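Local atomic coordinates of N-terminal acetyltransferase-like protein (Chaetomium thermophilum, PDB entry 5NNP), a protein that probably serves as the helical-repeat auxiliary subunit of an N-terminal acetyltransferase A complex, which transfers acetyl groups to the N termini of proteins. Residues Ser134-Leu139 / Thr150-Ala155; Gln144-Trp149 / Thr170-Ser175; Leu378-Asn383 / His411-Arg416. All coordinates share one frame; numbering follows the deposited sequence.

Contact 1. Residues Ser134-Leu139 / Thr150-Ala155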
ATOM      1  N   SER A 134     -24.050  15.971  -5.483  1.00 32.29           N
ATOM      2  CA  SER A 134     -23.093  17.052  -5.667  1.00 33.29           C
ATOM      3  C   SER A 134     -22.582  17.155  -7.109  1.00 33.81           C
ATOM      4  O   SER A 134     -22.566  18.233  -7.698  1.00 34.40           O
ATOM      5  CB  SER A 134     -21.915  16.873  -4.715  1.00 26.47           C
ATOM      6  OG  SER A 134     -22.283  17.275  -3.419  1.00 27.37           O
ATOM      7  N   ARG A 135     -22.164  16.029  -7.669  1.00 31.94           N
ATOM      8  CA  ARG A 135     -21.588  16.024  -9.003  1.00 37.83           C
ATOM      9  C   ARG A 135     -22.622  16.350 -10.052  1.00 34.66           C
ATOM     10  O   ARG A 135     -22.311  17.023 -11.041  1.00 35.50           O
ATOM     11  CB  ARG A 135     -20.947  14.678  -9.312  1.00 42.26           C
ATOM     12  CG  ARG A 135     -19.682  14.486  -8.561  1.00 38.99           C
ATOM     13  CD  ARG A 135     -18.828  15.723  -8.738  1.00 36.28           C
ATOM     14  NE  ARG A 135     -17.550  15.543  -8.071  1.00 51.41           N
ATOM     15  CZ  ARG A 135     -16.471  16.279  -8.304  1.00 56.13           C
ATOM     16  NH1 ARG A 135     -15.341  16.020  -7.637  1.00 63.14           N
ATOM     17  NH2 ARG A 135     -16.524  17.266  -9.197  1.00 36.04           N
ATOM     18  N   LEU A 136     -23.844  15.869  -9.841  1.00 29.71           N
ATOM     19  CA  LEU A 136     -24.940  16.174 -10.762  1.00 38.52           C
ATOM     20  C   LEU A 136     -25.153  17.684 -10.791  1.00 34.79           C
ATOM     21  O   LEU A 136     -25.335  18.294 -11.839  1.00 33.46           O
ATOM     22  CB  LEU A 136     -26.222  15.452 -10.353  1.00 38.15           C
ATOM     23  CG  LEU A 136     -27.469  15.602 -11.218  1.00 34.75           C
ATOM     24  CD1 LEU A 136     -27.138  15.330 -12.675  1.00 35.14           C
ATOM     25  CD2 LEU A 136     -28.531  14.634 -10.719  1.00 30.42           C
ATOM     26  N   ASN A 137     -25.082  18.279  -9.613  1.00 35.42           N
ATOM     27  CA  ASN A 137     -25.171  19.707  -9.470  1.00 25.48           C
ATOM     28  C   ASN A 137     -24.039  20.436 -10.144  1.00 35.69           C
ATOM     29  O   ASN A 137     -24.257  21.374 -10.899  1.00 35.45           O
ATOM     30  CB  ASN A 137     -25.188  20.056  -8.004  1.00 36.29           C
ATOM     31  CG  ASN A 137     -26.427  20.730  -7.619  1.00 48.17           C
ATOM     32  OD1 ASN A 137     -27.445  20.079  -7.396  1.00 75.89           O
ATOM     33  ND2 ASN A 137     -26.384  22.049  -7.550  1.00 45.88           N
ATOM     34  N   MET A 138     -22.818  20.020  -9.842  1.00 33.77           N
ATOM     35  CA  MET A 138     -21.658  20.639 -10.451  1.00 33.83           C
ATOM     36  C   MET A 138     -21.715  20.503 -11.975  1.00 35.09           C
ATOM     37  O   MET A 138     -21.434  21.449 -12.696  1.00 45.38           O
ATOM     38  CB  MET A 138     -20.384  20.026  -9.877  1.00 28.02           C
ATOM     39  CG  MET A 138     -20.327  20.167  -8.368  1.00 34.89           C
ATOM     40  SD  MET A 138     -18.893  19.452  -7.538  1.00 37.48           S
ATOM     41  CE  MET A 138     -17.621  20.622  -8.046  1.00 29.11           C
ATOM     42  N   LEU A 139     -22.108  19.333 -12.459  1.00 32.56           N
ATOM     43  CA  LEU A 139     -22.247  19.103 -13.896  1.00 32.08           C
ATOM     44  C   LEU A 139     -23.314  20.017 -14.525  1.00 42.34           C
ATOM     45  O   LEU A 139     -23.166  20.515 -15.646  1.00 44.55           O
ATOM     46  CB  LEU A 139     -22.582  17.632 -14.150  1.00 29.65           C
ATOM     47  CG  LEU A 139     -22.965  17.253 -15.580  1.00 36.54           C
ATOM     48  CD1 LEU A 139     -21.826  17.529 -16.557  1.00 35.67           C
ATOM     49  CD2 LEU A 139     -23.420  15.798 -15.658  1.00 30.12           C
ATOM     50  N   THR A 150     -17.305  12.865 -16.330  1.00 27.25           N
ATOM     51  CA  THR A 150     -16.537  11.742 -15.792  1.00 30.15           C
ATOM     52  C   THR A 150     -16.715  11.584 -14.280  1.00 34.60           C
ATOM     53  O   THR A 150     -16.933  10.479 -13.793  1.00 39.27           O
ATOM     54  CB  THR A 150     -15.059  11.913 -16.107  1.00 31.11           C
ATOM     55  OG1 THR A 150     -14.917  12.021 -17.517  1.00 34.46           O
ATOM     56  CG2 THR A 150     -14.232  10.724 -15.582  1.00 30.36           C
ATOM     57  N   ALA A 151     -16.639  12.701 -13.558  1.00 30.95           N
ATOM     58  CA  ALA A 151     -16.857  12.724 -12.115  1.00 33.69           C
ATOM     59  C   ALA A 151     -18.226  12.167 -11.715  1.00 35.68           C
ATOM     60  O   ALA A 151     -18.315  11.383 -10.774  1.00 36.81           O
ATOM     61  CB  ALA A 151     -16.695  14.140 -11.585  1.00 31.76           C
ATOM     62  N   LEU A 152     -19.286  12.569 -12.429  1.00 32.74           N
ATOM     63  CA  LEU A 152     -20.621  12.055 -12.133  1.00 27.62           C
ATOM     64  C   LEU A 152     -20.697  10.569 -12.467  1.00 29.63           C
ATOM     65  O   LEU A 152     -21.340   9.815 -11.746  1.00 36.36           O
ATOM     66  CB  LEU A 152     -21.722  12.820 -12.883  1.00 35.91           C
ATOM     67  CG  LEU A 152     -23.137  12.201 -12.727  1.00 37.46           C
ATOM     68  CD1 LEU A 152     -23.634  12.186 -11.263  1.00 31.07           C
ATOM     69  CD2 LEU A 152     -24.173  12.825 -13.645  1.00 37.92           C
ATOM     70  N   ALA A 153     -20.033  10.142 -13.539  1.00 27.87           N
ATOM     71  CA  ALA A 153     -19.915   8.713 -13.829  1.00 30.23           C
ATOM     72  C   ALA A 153     -19.180   7.951 -12.702  1.00 32.42           C
ATOM     73  O   ALA A 153     -19.613   6.870 -12.285  1.00 30.80           O
ATOM     74  CB  ALA A 153     -19.217   8.505 -15.140  1.00 34.33           C
ATOM     75  N   ILE A 154     -18.090   8.531 -12.195  1.00 26.95           N
ATOM     76  CA  ILE A 154     -17.356   7.920 -11.088  1.00 27.90           C
ATOM     77  C   ILE A 154     -18.228   7.786  -9.828  1.00 37.94           C
ATOM     78  O   ILE A 154     -18.229   6.734  -9.178  1.00 41.35           O
ATOM     79  CB  ILE A 154     -16.082   8.720 -10.750  1.00 24.31           C
ATOM     80  CG1 ILE A 154     -15.044   8.562 -11.862  1.00 24.34           C
ATOM     81  CG2 ILE A 154     -15.495   8.275  -9.435  1.00 24.19           C
ATOM     82  CD1 ILE A 154     -14.108   9.731 -11.978  1.00 21.36           C
ATOM     83  N   ALA A 155     -18.981   8.835  -9.496  1.00 33.75           N
ATOM     84  CA  ALA A 155     -19.837   8.809  -8.311  1.00 33.62           C
ATOM     85  C   ALA A 155     -20.869   7.700  -8.416  1.00 34.30           C
ATOM     86  O   ALA A 155     -21.120   6.971  -7.443  1.00 33.07           O
ATOM     87  CB  ALA A 155     -20.522  10.129  -8.116  1.00 36.52           C
TER
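R135 and L152 face each other where two helical segments, 134-139 and 150-155, run almost antiparallel, the directions of their axes 165° apart and the axes 8.8 Å from each other at closest approach. The CA atoms of this pair are only 5.1 Å apart, and the backbones come close here, CB of R135 lying directly against CA of L152 at 3.9 Å. Beyond CB the arginine chain turns away from the leucine: bent at chi2 (-49°), it runs past A151, whose CB touches CD and NE and lies over one face of the guanidinium, 3.7 Å above its plane and shifted toward the rim. The polar end finds its partner in its own helix, NH1 being hydrogen-bonded to OH of Y131. On the other flank CD2 of L152 meets CD2 of L139 at 3.7 Å, the side chains crossing at about a right angle, and CD1 of L136 at 4.0 Å, L136 and L152 lying side by side and pointing the same way; CD1 of L152 lies against the backbone N of L136. L532 of helix 527-534 packs on both R135 and A151, while I168 of helix 162-175 reaches L152. The two helices are therefore joined by hydrocarbon contacts rather than polar bonds: a leucine cluster on one flank, and on the other an arginine that offers its methylenes and a guanidinium face to an alanine methyl while its NH1 bonds within its own helix.

Contact 2. Residues Gln144-Trp149 / Thr170-Ser175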
ATOM      1  N   GLN A 144     -19.932  22.156 -19.955  1.00 38.37           N
ATOM      2  CA  GLN A 144     -19.075  22.257 -21.118  1.00 35.60           C
ATOM      3  C   GLN A 144     -17.731  21.606 -20.809  1.00 37.11           C
ATOM      4  O   GLN A 144     -16.941  21.366 -21.715  1.00 41.36           O
ATOM      5  CB  GLN A 144     -18.902  23.714 -21.555  1.00 41.98           C
ATOM      6  CG  GLN A 144     -18.102  24.583 -20.581  1.00 63.48           C
ATOM      7  CD  GLN A 144     -18.854  24.921 -19.294  1.00 72.96           C
ATOM      8  OE1 GLN A 144     -19.997  24.502 -19.090  1.00 70.78           O
ATOM      9  NE2 GLN A 144     -18.207  25.689 -18.418  1.00 76.44           N
ATOM     10  N   ILE A 145     -17.493  21.291 -19.537  1.00 31.98           N
ATOM     11  CA  ILE A 145     -16.220  20.720 -19.106  1.00 35.76           C
ATOM     12  C   ILE A 145     -16.275  19.200 -18.890  1.00 40.34           C
ATOM     13  O   ILE A 145     -17.042  18.728 -18.057  1.00 42.20           O
ATOM     14  CB  ILE A 145     -15.745  21.400 -17.798  1.00 41.37           C
ATOM     15  CG1 ILE A 145     -15.697  22.919 -17.996  1.00 45.18           C
ATOM     16  CG2 ILE A 145     -14.381  20.869 -17.381  1.00 33.98           C
ATOM     17  CD1 ILE A 145     -15.113  23.686 -16.833  1.00 43.59           C
ATOM     18  N   ARG A 146     -15.446  18.442 -19.613  1.00 38.91           N
ATOM     19  CA  ARG A 146     -15.569  16.982 -19.606  1.00 35.63           C
ATOM     20  C   ARG A 146     -15.374  16.362 -18.224  1.00 36.73           C
ATOM     21  O   ARG A 146     -16.043  15.391 -17.900  1.00 45.93           O
ATOM     22  CB  ARG A 146     -14.596  16.325 -20.593  1.00 31.75           C
ATOM     23  CG  ARG A 146     -14.725  14.802 -20.631  1.00 37.73           C
ATOM     24  CD  ARG A 146     -14.039  14.124 -21.822  1.00 40.17           C
ATOM     25  NE  ARG A 146     -14.509  12.742 -22.009  1.00 26.79           N
ATOM     26  CZ  ARG A 146     -14.237  11.985 -23.070  1.00 34.68           C
ATOM     27  NH1 ARG A 146     -14.727  10.756 -23.146  1.00 36.99           N
ATOM     28  NH2 ARG A 146     -13.481  12.445 -24.063  1.00 28.28           N
ATOM     29  N   GLN A 147     -14.485  16.924 -17.409  1.00 38.32           N
ATOM     30  CA  GLN A 147     -14.237  16.405 -16.051  1.00 31.62           C
ATOM     31  C   GLN A 147     -15.499  16.179 -15.265  1.00 31.78           C
ATOM     32  O   GLN A 147     -15.620  15.205 -14.532  1.00 40.01           O
ATOM     33  CB  GLN A 147     -13.389  17.357 -15.227  1.00 35.95           C
ATOM     34  CG  GLN A 147     -11.998  17.582 -15.692  1.00 50.19           C
ATOM     35  CD  GLN A 147     -11.323  18.630 -14.841  1.00 54.49           C
ATOM     36  OE1 GLN A 147     -11.746  18.888 -13.711  1.00 51.35           O
ATOM     37  NE2 GLN A 147     -10.285  19.258 -15.384  1.00 57.79           N
ATOM     38  N   ASN A 148     -16.428  17.112 -15.379  1.00 35.99           N
ATOM     39  CA  ASN A 148     -17.660  17.023 -14.611  1.00 41.03           C
ATOM     40  C   ASN A 148     -18.555  15.881 -15.050  1.00 40.91           C
ATOM     41  O   ASN A 148     -19.346  15.418 -14.246  1.00 47.33           O
ATOM     42  CB  ASN A 148     -18.429  18.337 -14.683  1.00 41.96           C
ATOM     43  CG  ASN A 148     -17.667  19.476 -14.048  1.00 36.95           C
ATOM     44  OD1 ASN A 148     -16.942  19.272 -13.079  1.00 31.34           O
ATOM     45  ND2 ASN A 148     -17.819  20.679 -14.594  1.00 34.81           N
ATOM     46  N   TRP A 149     -18.438  15.420 -16.300  1.00 35.59           N
ATOM     47  CA  TRP A 149     -19.223  14.252 -16.740  1.00 34.95           C
ATOM     48  C   TRP A 149     -18.618  12.988 -16.156  1.00 34.50           C
ATOM     49  O   TRP A 149     -19.319  12.154 -15.562  1.00 37.35           O
ATOM     50  CB  TRP A 149     -19.293  14.142 -18.259  1.00 25.84           C
ATOM     51  CG  TRP A 149     -20.099  15.230 -18.877  1.00 40.75           C
ATOM     52  CD1 TRP A 149     -19.660  16.477 -19.206  1.00 36.87           C
ATOM     53  CD2 TRP A 149     -21.487  15.180 -19.256  1.00 41.86           C
ATOM     54  NE1 TRP A 149     -20.679  17.208 -19.746  1.00 39.41           N
ATOM     55  CE2 TRP A 149     -21.815  16.441 -19.789  1.00 39.08           C
ATOM     56  CE3 TRP A 149     -22.490  14.195 -19.183  1.00 41.36           C
ATOM     57  CZ2 TRP A 149     -23.102  16.751 -20.248  1.00 33.58           C
ATOM     58  CZ3 TRP A 149     -23.765  14.502 -19.633  1.00 29.09           C
ATOM     59  CH2 TRP A 149     -24.058  15.772 -20.160  1.00 35.69           C
ATOM     60  N   THR A 170     -21.354   7.428 -21.903  1.00 37.22           N
ATOM     61  CA  THR A 170     -21.758   7.352 -23.290  1.00 37.15           C
ATOM     62  C   THR A 170     -22.464   8.634 -23.728  1.00 48.11           C
ATOM     63  O   THR A 170     -22.352   9.047 -24.888  1.00 53.67           O
ATOM     64  CB  THR A 170     -22.693   6.167 -23.554  1.00 44.60           C
ATOM     65  OG1 THR A 170     -22.026   4.937 -23.236  1.00 42.56           O
ATOM     66  CG2 THR A 170     -23.130   6.164 -25.029  1.00 39.73           C
ATOM     67  N   THR A 171     -23.194   9.268 -22.814  1.00 41.08           N
ATOM     68  CA  THR A 171     -23.910  10.493 -23.169  1.00 43.66           C
ATOM     69  C   THR A 171     -22.912  11.561 -23.591  1.00 41.30           C
ATOM     70  O   THR A 171     -23.120  12.244 -24.598  1.00 36.69           O
ATOM     71  CB  THR A 171     -24.793  11.008 -22.014  1.00 45.07           C
ATOM     72  OG1 THR A 171     -25.863  10.081 -21.802  1.00 50.95           O
ATOM     73  CG2 THR A 171     -25.397  12.365 -22.349  1.00 36.30           C
ATOM     74  N   TYR A 172     -21.812  11.672 -22.847  1.00 38.02           N
ATOM     75  CA  TYR A 172     -20.766  12.615 -23.217  1.00 35.27           C
ATOM     76  C   TYR A 172     -20.219  12.327 -24.611  1.00 39.78           C
ATOM     77  O   TYR A 172     -20.193  13.216 -25.466  1.00 43.66           O
ATOM     78  CB  TYR A 172     -19.605  12.624 -22.216  1.00 33.78           C
ATOM     79  CG  TYR A 172     -18.616  13.671 -22.628  1.00 39.39           C
ATOM     80  CD1 TYR A 172     -18.821  14.994 -22.292  1.00 49.78           C
ATOM     81  CD2 TYR A 172     -17.534  13.363 -23.440  1.00 42.22           C
ATOM     82  CE1 TYR A 172     -17.960  15.976 -22.708  1.00 51.16           C
ATOM     83  CE2 TYR A 172     -16.663  14.343 -23.863  1.00 47.83           C
ATOM     84  CZ  TYR A 172     -16.884  15.649 -23.492  1.00 50.04           C
ATOM     85  OH  TYR A 172     -16.037  16.652 -23.898  1.00 49.86           O
ATOM     86  N   GLU A 173     -19.791  11.088 -24.834  1.00 37.82           N
ATOM     87  CA  GLU A 173     -19.242  10.686 -26.126  1.00 36.54           C
ATOM     88  C   GLU A 173     -20.177  11.012 -27.276  1.00 45.30           C
ATOM     89  O   GLU A 173     -19.747  11.323 -28.383  1.00 46.86           O
ATOM     90  CB  GLU A 173     -18.945   9.193 -26.153  1.00 37.67           C
ATOM     91  CG  GLU A 173     -17.845   8.723 -25.222  1.00 40.03           C
ATOM     92  CD  GLU A 173     -17.589   7.240 -25.376  1.00 49.59           C
ATOM     93  OE1 GLU A 173     -17.329   6.557 -24.364  1.00 51.33           O
ATOM     94  OE2 GLU A 173     -17.658   6.749 -26.520  1.00 54.88           O
ATOM     95  N   LYS A 174     -21.472  10.935 -27.013  1.00 55.24           N
ATOM     96  CA  LYS A 174     -22.453  11.176 -28.055  1.00 49.96           C
ATOM     97  C   LYS A 174     -22.603  12.668 -28.342  1.00 54.27           C
ATOM     98  O   LYS A 174     -23.157  13.040 -29.381  1.00 48.42           O
ATOM     99  CB  LYS A 174     -23.805  10.556 -27.674  1.00 38.28           C
ATOM    100  CG  LYS A 174     -23.919   9.057 -27.969  1.00 42.53           C
ATOM    101  CD  LYS A 174     -25.349   8.565 -27.747  1.00 52.85           C
ATOM    102  CE  LYS A 174     -25.462   7.044 -27.868  1.00 61.02           C
ATOM    103  NZ  LYS A 174     -26.874   6.629 -27.584  1.00 72.23           N
ATOM    104  N   SER A 175     -22.114  13.528 -27.442  1.00 45.24           N
ATOM    105  CA  SER A 175     -22.177  14.963 -27.736  1.00 42.91           C
ATOM    106  C   SER A 175     -21.044  15.410 -28.662  1.00 42.94           C
ATOM    107  O   SER A 175     -21.142  16.452 -29.315  1.00 39.19           O
ATOM    108  CB  SER A 175     -22.160  15.795 -26.460  1.00 34.54           C
ATOM    109  OG  SER A 175     -21.043  15.478 -25.655  1.00 47.32           O
TER
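R146 and W149 both pack on Y172 where the start of helix 146-159 meets segment 170-175 of helix 162-175, consecutive helices that form an antiparallel alpha-alpha hairpin. The tight part centres on the phenol ring. R146 CG stands over one face in a CH-pi contact, 3.9 Å from the ring centroid and 19° off its normal. Farther along the extended chain, NE of R146 comes within 3.3 Å of Y172 CE2, and the guanidinium plane is tilted 28° from the ring. W149 approaches from another direction, presenting a face of its indole to Y172 CD1, which is 3.5 Å from W149 CD1; the two ring systems meet obliquely. An alanine in place of Y172 would probably leave the R146 chain without its aromatic seat and the W149 face without its neighbour, opening a gap between the helices. The fit is looser at the rim, where T171 meets the indole through one methyl, CG2, 3.8 Å from W149 CZ3. The E173 flank is loose too but borders helix 185-200: CG of E173 comes only to 4.3 Å from R146 NH1, and the opposite charges stay apart, R146 NH1 and E173 OE1 being 5.1 Å from each other. The arginine instead bonds through NH2 to ND1 of H187 in that helix. The indole is held from its own side of the contact as well, W149 NE1 giving a hydrogen bond to the carbonyl oxygen of P143.

Contact 3. Residues Leu378-Asn383 / His411-Arg416. With PO4 (phosphate ion), chain U.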
ATOM      1  N   LEU A 378      24.897 -23.330  -0.285  1.00 37.69           N
ATOM      2  CA  LEU A 378      24.795 -24.413   0.667  1.00 35.96           C
ATOM      3  C   LEU A 378      24.622 -23.862   2.081  1.00 40.58           C
ATOM      4  O   LEU A 378      23.925 -24.459   2.902  1.00 40.71           O
ATOM      5  CB  LEU A 378      26.016 -25.318   0.572  1.00 37.30           C
ATOM      6  CG  LEU A 378      25.990 -26.243  -0.641  1.00 40.56           C
ATOM      7  CD1 LEU A 378      27.379 -26.762  -0.965  1.00 39.45           C
ATOM      8  CD2 LEU A 378      25.016 -27.388  -0.395  1.00 41.72           C
ATOM      9  N   ALA A 379      25.236 -22.712   2.355  1.00 38.22           N
ATOM     10  CA  ALA A 379      25.143 -22.106   3.678  1.00 40.58           C
ATOM     11  C   ALA A 379      23.698 -21.760   3.958  1.00 45.56           C
ATOM     12  O   ALA A 379      23.173 -22.009   5.044  1.00 49.17           O
ATOM     13  CB  ALA A 379      26.003 -20.875   3.768  1.00 44.10           C
ATOM     14  N   GLN A 380      23.053 -21.202   2.946  1.00 42.39           N
ATOM     15  CA  GLN A 380      21.681 -20.768   3.076  1.00 44.25           C
ATOM     16  C   GLN A 380      20.714 -21.939   3.085  1.00 48.75           C
ATOM     17  O   GLN A 380      19.726 -21.918   3.813  1.00 55.72           O
ATOM     18  CB  GLN A 380      21.343 -19.789   1.958  1.00 36.36           C
ATOM     19  CG  GLN A 380      21.934 -18.438   2.234  1.00 37.01           C
ATOM     20  CD  GLN A 380      21.558 -17.437   1.204  1.00 48.85           C
ATOM     21  OE1 GLN A 380      21.914 -17.562   0.028  1.00 60.43           O
ATOM     22  NE2 GLN A 380      20.824 -16.426   1.626  1.00 46.50           N
ATOM     23  N   HIS A 381      21.010 -22.953   2.279  1.00 49.42           N
ATOM     24  CA  HIS A 381      20.209 -24.174   2.253  1.00 53.12           C
ATOM     25  C   HIS A 381      20.013 -24.715   3.662  1.00 51.56           C
ATOM     26  O   HIS A 381      18.894 -24.943   4.107  1.00 56.24           O
ATOM     27  CB  HIS A 381      20.878 -25.236   1.372  1.00 54.48           C
ATOM     28  CG  HIS A 381      20.114 -26.523   1.269  1.00 55.46           C
ATOM     29  ND1 HIS A 381      19.248 -26.797   0.228  1.00 51.20           N
ATOM     30  CD2 HIS A 381      20.107 -27.622   2.062  1.00 54.24           C
ATOM     31  CE1 HIS A 381      18.733 -28.001   0.392  1.00 50.77           C
ATOM     32  NE2 HIS A 381      19.235 -28.521   1.498  1.00 55.31           N
ATOM     33  N   TYR A 382      21.120 -24.900   4.364  1.00 46.76           N
ATOM     34  CA  TYR A 382      21.090 -25.521   5.668  1.00 44.52           C
ATOM     35  C   TYR A 382      20.752 -24.541   6.781  1.00 51.65           C
ATOM     36  O   TYR A 382      20.654 -24.918   7.945  1.00 49.14           O
ATOM     37  CB  TYR A 382      22.423 -26.199   5.919  1.00 45.77           C
ATOM     38  CG  TYR A 382      22.579 -27.404   5.043  1.00 50.28           C
ATOM     39  CD1 TYR A 382      21.856 -28.569   5.302  1.00 53.88           C
ATOM     40  CD2 TYR A 382      23.419 -27.382   3.948  1.00 47.34           C
ATOM     41  CE1 TYR A 382      21.980 -29.684   4.498  1.00 50.98           C
ATOM     42  CE2 TYR A 382      23.553 -28.488   3.139  1.00 54.50           C
ATOM     43  CZ  TYR A 382      22.829 -29.637   3.416  1.00 58.18           C
ATOM     44  OH  TYR A 382      22.963 -30.737   2.607  1.00 60.52           O
ATOM     45  N   ASN A 383      20.549 -23.280   6.414  1.00 54.97           N
ATOM     46  CA  ASN A 383      20.041 -22.299   7.358  1.00 47.82           C
ATOM     47  C   ASN A 383      18.516 -22.193   7.243  1.00 48.86           C
ATOM     48  O   ASN A 383      17.825 -21.800   8.184  1.00 55.24           O
ATOM     49  CB  ASN A 383      20.693 -20.949   7.112  1.00 44.77           C
ATOM     50  CG  ASN A 383      20.510 -20.001   8.269  1.00 50.57           C
ATOM     51  OD1 ASN A 383      20.370 -20.425   9.424  1.00 53.57           O
ATOM     52  ND2 ASN A 383      20.502 -18.706   7.971  1.00 47.82           N
ATOM     53  N   HIS A 411      28.795 -12.610   5.517  1.00 41.04           N
ATOM     54  CA  HIS A 411      28.698 -12.338   6.952  1.00 37.68           C
ATOM     55  C   HIS A 411      27.243 -12.158   7.404  1.00 39.40           C
ATOM     56  O   HIS A 411      26.897 -12.494   8.538  1.00 42.85           O
ATOM     57  CB  HIS A 411      29.526 -11.106   7.328  1.00 28.16           C
ATOM     58  CG  HIS A 411      31.000 -11.302   7.166  1.00 34.78           C
ATOM     59  ND1 HIS A 411      31.788 -11.864   8.148  1.00 38.31           N
ATOM     60  CD2 HIS A 411      31.828 -11.031   6.129  1.00 36.47           C
ATOM     61  CE1 HIS A 411      33.040 -11.924   7.727  1.00 35.33           C
ATOM     62  NE2 HIS A 411      33.090 -11.423   6.507  1.00 39.12           N
ATOM     63  N   MET A 412      26.403 -11.641   6.513  1.00 38.47           N
ATOM     64  CA  MET A 412      24.995 -11.417   6.813  1.00 33.71           C
ATOM     65  C   MET A 412      24.306 -12.733   7.124  1.00 42.26           C
ATOM     66  O   MET A 412      23.577 -12.853   8.106  1.00 47.52           O
ATOM     67  CB  MET A 412      24.301 -10.729   5.644  1.00 26.33           C
ATOM     68  CG  MET A 412      22.841 -10.533   5.871  1.00 30.26           C
ATOM     69  SD  MET A 412      22.004  -9.593   4.568  1.00 59.46           S
ATOM     70  CE  MET A 412      22.526 -10.452   3.087  1.00 33.80           C
ATOM     71  N   THR A 413      24.552 -13.726   6.275  1.00 41.24           N
ATOM     72  CA  THR A 413      24.003 -15.060   6.465  1.00 40.23           C
ATOM     73  C   THR A 413      24.532 -15.690   7.753  1.00 51.05           C
ATOM     74  O   THR A 413      23.795 -16.369   8.477  1.00 55.49           O
ATOM     75  CB  THR A 413      24.329 -15.970   5.267  1.00 35.58           C
ATOM     76  OG1 THR A 413      23.470 -15.634   4.174  1.00 45.96           O
ATOM     77  CG2 THR A 413      24.104 -17.433   5.621  1.00 29.59           C
ATOM     78  N   LYS A 414      25.812 -15.460   8.033  1.00 44.25           N
ATOM     79  CA  LYS A 414      26.431 -15.991   9.234  1.00 45.66           C
ATOM     80  C   LYS A 414      25.703 -15.534  10.490  1.00 47.27           C
ATOM     81  O   LYS A 414      25.351 -16.347  11.353  1.00 45.01           O
ATOM     82  CB  LYS A 414      27.887 -15.567   9.306  1.00 49.72           C
ATOM     83  CG  LYS A 414      28.633 -16.224  10.436  1.00 47.28           C
ATOM     84  CD  LYS A 414      30.094 -15.976  10.314  1.00 41.24           C
ATOM     85  CE  LYS A 414      30.653 -15.544  11.632  1.00 45.21           C
ATOM     86  NZ  LYS A 414      32.123 -15.703  11.603  1.00 52.19           N
ATOM     87  N   ALA A 415      25.500 -14.223  10.585  1.00 42.53           N
ATOM     88  CA  ALA A 415      24.711 -13.630  11.660  1.00 43.03           C
ATOM     89  C   ALA A 415      23.335 -14.283  11.802  1.00 43.83           C
ATOM     90  O   ALA A 415      22.837 -14.457  12.914  1.00 56.41           O
ATOM     91  CB  ALA A 415      24.553 -12.108  11.428  1.00 40.23           C
ATOM     92  N   ARG A 416      22.719 -14.626  10.679  1.00 35.64           N
ATOM     93  CA  ARG A 416      21.364 -15.170  10.691  1.00 46.18           C
ATOM     94  C   ARG A 416      21.359 -16.578  11.275  1.00 48.18           C
ATOM     95  O   ARG A 416      20.385 -17.004  11.897  1.00 49.03           O
ATOM     96  CB  ARG A 416      20.771 -15.172   9.278  1.00 50.15           C
ATOM     97  CG  ARG A 416      19.333 -15.649   9.205  1.00 53.25           C
ATOM     98  CD  ARG A 416      18.781 -15.549   7.787  1.00 59.79           C
ATOM     99  NE  ARG A 416      18.521 -14.167   7.385  1.00 62.86           N
ATOM    100  CZ  ARG A 416      19.323 -13.439   6.611  1.00 70.19           C
ATOM    101  NH1 ARG A 416      20.453 -13.955   6.138  1.00 76.60           N
ATOM    102  NH2 ARG A 416      18.991 -12.189   6.300  1.00 74.97           N
TER
HETATM  103  P   PO4 U 813      16.116 -11.657   8.878  1.00 91.65           P
HETATM  104  O1  PO4 U 813      17.329 -11.939   9.728  1.00 91.90           O
HETATM  105  O2  PO4 U 813      15.037 -12.651   9.245  1.00 96.43           O
HETATM  106  O3  PO4 U 813      15.603 -10.255   9.131  1.00 90.57           O
HETATM  107  O4  PO4 U 813      16.498 -11.790   7.422  1.00 92.08           O
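N383 and R416 meet through side chains that both leave the backbone with CG anti to N, chi1 being -164° for the asparagine, and cross at about a right angle. The amide end of N383 thus lies against the aliphatic part of the arginine: ND2 of N383 is 3.5 Å from R416 CG and 3.6 Å from R416 CD, a packing contact, whereas OD1 has its polar partner in ND1 of H420. R416 then bends at chi3 (-73°), which swings NE out of the line of the extended CB-CG-CD chain, and the guanidinium turns an edge to a phosphate ion. A single phosphate oxygen, O4, accepts from two donors there, 3.1 Å from R416 NE and 2.8 Å from R416 NH2, with the second bond the straighter at 157°. K450 NZ bonds to the same ion, so two basic side chains meet at it and would probably make this spot attractive to an anion; the phosphate itself is probably from the crystallisation liquor. One turn earlier, T413 meets A379 and Q380. OG1 of T413 is 3.7 Å from CG of Q380, whose side chain crosses it at about a right angle, and CG2 of T413 is 4.3 Å from CB of A379. The hydroxyl is satisfied by OH of Y376, in the same helix as A379 and Q380. V397 of helix 390-403 touches both A379 and T413, so a third helix closes over this side of the pair. Helices 369-381 and 390-403 belong largely to a predicted TPR repeat spanning residues 374-407, and helix 408-421 follows directly. Packing the first helix of such a pair against the helix that comes after it, with the second helix nestled against both, is characteristic of TPR-type alpha-alpha superhelices.

In the fold
Contacts 1 and 2 are neighbours, their centres 11 Å apart, and share helix 146-159, which is packed on helix 128-141 in one and on helix 162-175 in the other. They touch where L139 of contact 1 meets the indole of W149 in contact 2. Contact 1 is largely buried and leucine-rich; contact 2 lies at the surface and relies on aromatic faces with an arginine laid over one of them. Contact 3 sits across the chain, its centre 58 and 61 Å from the other two, and is buried yet more polar, with amide and hydroxyl groups between its helices and an anion at its margin.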